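Local coordinates for chitinase (Thermococcus kodakarensis KOD1, PDB 5DHE), which hydrolyses chitin, and whose domain here, a chitin-binding domain of the cellulose-binding type, probably holds the enzyme on its insoluble substrate, at residues T19-T24 with S82-A87. Sequence-based numbering, arbitrary orientation.
Sequences TEYDVT and SEPVEA
Thr19 and Ser82 bring the backbones closest, with CA atoms 5.9 Å apart; beyond them strand 18-26 and the turn leading into strand 85-92 diverge, and side chains bridge the gap. The backbone N-H of Glu83 donates to Thr19 OG1 (N to OG1 2.9 Å, 148°). That hydroxyl lies anti to its own carbonyl carbon (chi1 -53°), which points it at the amide of Glu83. It also bonds Gly81 O, just before the turn segment. Tyr21 reaches further across. Its OH accepts the backbone N-H of Val85 (N to OH 3.1 Å, 160°). A water in the ring plane lies 2.5 Å from Tyr21 OH, unusually short, and donates to Val85 O; this indirect link carries less weight than the direct bond. Val85 CG2 sits over a face of the Tyr21 ring, 3.6 Å from its centroid, as a CH-pi contact. Pro84 CD meets the ring's edge, 3.4 Å from Tyr21 OH. Phe77 of strand 72-80 also stacks with Tyr21, and Val85 packs on Val37 and Leu39 of strand 34-39, in its own sheet. A phenylalanine at Tyr21 would probably keep the methyl-on-ring packing but leave the Val85 N-H and the water without their hydroxyl partner. The contact thus joins the two sheets of the beta-sandwich: the hydroxyls of Thr19 and Tyr21 take up the N-H groups of Glu83 and Val85, tying strand 18-26 to the start of strand 85-92.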
ATOM      1  N   THR A  19      13.813   3.020  -2.391  1.00  9.34           N
ATOM      2  CA  THR A  19      13.324   1.982  -1.494  1.00 10.64           C
ATOM      3  C   THR A  19      12.185   1.158  -2.063  1.00 10.20           C
ATOM      4  O   THR A  19      11.206   1.704  -2.582  1.00  9.82           O
ATOM      5  CB  THR A  19      12.883   2.626  -0.148  1.00  9.35           C
ATOM      6  OG1 THR A  19      13.960   3.419   0.374  1.00  9.25           O
ATOM      7  CG2 THR A  19      12.494   1.554   0.886  1.00  8.70           C
ATOM      8  N   GLU A  20      12.337  -0.161  -1.969  1.00  9.14           N
ATOM      9  CA  GLU A  20      11.335  -1.104  -2.447  1.00  9.05           C
ATOM     10  C   GLU A  20      10.421  -1.480  -1.301  1.00  8.37           C
ATOM     11  O   GLU A  20      10.883  -1.700  -0.177  1.00  8.39           O
ATOM     12  CB  GLU A  20      12.001  -2.373  -2.968  1.00 13.83           C
ATOM     13  CG  GLU A  20      11.034  -3.506  -3.195  1.00 18.79           C
ATOM     14  CD  GLU A  20      11.750  -4.836  -3.361  1.00 23.02           C
ATOM     15  OE1 GLU A  20      12.759  -4.865  -4.094  1.00 24.87           O
ATOM     16  OE2 GLU A  20      11.298  -5.843  -2.769  1.00 25.05           O
ATOM     17  N   TYR A  21       9.125  -1.552  -1.598  1.00  7.03           N
ATOM     18  CA  TYR A  21       8.119  -1.923  -0.614  1.00  8.73           C
ATOM     19  C   TYR A  21       7.365  -3.114  -1.180  1.00  9.03           C
ATOM     20  O   TYR A  21       6.750  -3.029  -2.245  1.00 11.93           O
ATOM     21  CB  TYR A  21       7.155  -0.758  -0.345  1.00  8.74           C
ATOM     22  CG  TYR A  21       7.815   0.418   0.339  1.00 10.25           C
ATOM     23  CD1 TYR A  21       8.555   1.344  -0.391  1.00  9.38           C
ATOM     24  CD2 TYR A  21       7.757   0.558   1.724  1.00 11.37           C
ATOM     25  CE1 TYR A  21       9.228   2.383   0.243  1.00  7.67           C
ATOM     26  CE2 TYR A  21       8.430   1.586   2.378  1.00  8.94           C
ATOM     27  CZ  TYR A  21       9.165   2.493   1.628  1.00  8.24           C
ATOM     28  OH  TYR A  21       9.861   3.479   2.264  1.00  9.22           O
ATOM     29  N   ASP A  22       7.453  -4.240  -0.480  1.00  7.88           N
ATOM     30  CA  ASP A  22       6.785  -5.469  -0.886  1.00 10.75           C
ATOM     31  C   ASP A  22       5.631  -5.567   0.087  1.00  8.77           C
ATOM     32  O   ASP A  22       5.832  -5.809   1.285  1.00 10.46           O
ATOM     33  CB  ASP A  22       7.739  -6.650  -0.726  1.00 13.54           C
ATOM     34  CG  ASP A  22       7.157  -7.940  -1.256  1.00 20.59           C
ATOM     35  OD1 ASP A  22       6.030  -8.302  -0.862  1.00 20.50           O
ATOM     36  OD2 ASP A  22       7.838  -8.600  -2.063  1.00 26.97           O
ATOM     37  N   VAL A  23       4.426  -5.380  -0.432  1.00  6.96           N
ATOM     38  CA  VAL A  23       3.242  -5.342   0.404  1.00  8.75           C
ATOM     39  C   VAL A  23       2.296  -6.513   0.237  1.00 11.03           C
ATOM     40  O   VAL A  23       1.757  -6.732  -0.839  1.00 14.80           O
ATOM     41  CB  VAL A  23       2.439  -4.042   0.116  1.00  9.33           C
ATOM     42  CG1 VAL A  23       1.224  -3.944   1.037  1.00 11.16           C
ATOM     43  CG2 VAL A  23       3.333  -2.821   0.276  1.00 10.54           C
ATOM     44  N   THR A  24       2.090  -7.250   1.315  1.00  9.04           N
ATOM     45  CA  THR A  24       1.159  -8.360   1.293  1.00  8.41           C
ATOM     46  C   THR A  24      -0.032  -7.945   2.146  1.00  9.51           C
ATOM     47  O   THR A  24       0.122  -7.361   3.225  1.00 10.41           O
ATOM     48  CB  THR A  24       1.806  -9.649   1.859  1.00 10.83           C
ATOM     49  OG1 THR A  24       2.793 -10.120   0.931  1.00 13.04           O
ATOM     50  CG2 THR A  24       0.745 -10.735   2.078  1.00 15.09           C
ATOM     51  N   SER A  82      15.579   7.300   0.472  1.00  8.72           N
ATOM     52  CA  SER A  82      15.754   6.366   1.585  1.00  9.66           C
ATOM     53  C   SER A  82      14.551   6.369   2.520  1.00  9.18           C
ATOM     54  O   SER A  82      14.268   7.383   3.141  1.00 12.76           O
ATOM     55  CB  SER A  82      17.006   6.766   2.378  1.00 11.76           C
ATOM     56  OG  SER A  82      17.202   5.923   3.504  1.00 13.90           O
ATOM     57  N   GLU A  83      13.851   5.238   2.604  1.00 10.74           N
ATOM     58  CA  GLU A  83      12.677   5.109   3.468  1.00  9.00           C
ATOM     59  C   GLU A  83      11.734   6.312   3.386  1.00  8.75           C
ATOM     60  O   GLU A  83      11.399   6.938   4.403  1.00 10.55           O
ATOM     61  CB  GLU A  83      13.135   4.879   4.913  1.00 12.49           C
ATOM     62  CG  GLU A  83      13.871   3.557   5.074  1.00 13.96           C
ATOM     63  CD  GLU A  83      14.256   3.273   6.510  1.00 21.30           C
ATOM     64  OE1 GLU A  83      13.369   3.357   7.380  1.00 21.73           O
ATOM     65  OE2 GLU A  83      15.436   2.958   6.765  1.00 24.83           O
ATOM     66  N   PRO A  84      11.246   6.628   2.178  1.00  8.46           N
ATOM     67  CA  PRO A  84      10.343   7.768   1.990  1.00  8.61           C
ATOM     68  C   PRO A  84       8.915   7.551   2.463  1.00  8.00           C
ATOM     69  O   PRO A  84       8.180   8.509   2.690  1.00 10.53           O
ATOM     70  CB  PRO A  84      10.421   8.022   0.485  1.00  7.15           C
ATOM     71  CG  PRO A  84      10.573   6.646  -0.056  1.00  7.11           C
ATOM     72  CD  PRO A  84      11.596   6.020   0.878  1.00  7.78           C
ATOM     73  N   VAL A  85       8.508   6.299   2.620  1.00  7.79           N
ATOM     74  CA  VAL A  85       7.149   6.057   3.080  1.00  8.50           C
ATOM     75  C   VAL A  85       7.062   6.267   4.588  1.00  8.38           C
ATOM     76  O   VAL A  85       7.775   5.638   5.370  1.00 10.55           O
ATOM     77  CB  VAL A  85       6.675   4.636   2.716  1.00  8.34           C
ATOM     78  CG1 VAL A  85       5.282   4.370   3.321  1.00  9.27           C
ATOM     79  CG2 VAL A  85       6.605   4.499   1.199  1.00  7.58           C
ATOM     80  N   GLU A  86       6.168   7.158   4.989  1.00  8.48           N
ATOM     81  CA  GLU A  86       5.977   7.464   6.403  1.00  8.51           C
ATOM     82  C   GLU A  86       4.814   6.660   6.973  1.00  9.23           C
ATOM     83  O   GLU A  86       4.770   6.399   8.181  1.00 11.27           O
ATOM     84  CB  GLU A  86       5.710   8.960   6.570  1.00 12.07           C
ATOM     85  CG  GLU A  86       6.895   9.832   6.163  1.00 15.89           C
ATOM     86  CD  GLU A  86       6.594  11.312   6.274  1.00 21.86           C
ATOM     87  OE1 GLU A  86       5.512  11.736   5.824  1.00 24.44           O
ATOM     88  OE2 GLU A  86       7.444  12.054   6.807  1.00 25.59           O
ATOM     89  N   ALA A  87       3.879   6.264   6.114  1.00  9.13           N
ATOM     90  CA  ALA A  87       2.733   5.496   6.577  1.00  8.32           C
ATOM     91  C   ALA A  87       1.929   4.924   5.434  1.00  6.64           C
ATOM     92  O   ALA A  87       1.952   5.461   4.329  1.00  8.99           O
ATOM     93  CB  ALA A  87       1.821   6.381   7.431  1.00 10.45           C
TER
HETATM   94  O   HOH W   1       9.711   3.607   4.742  1.00 12.41           O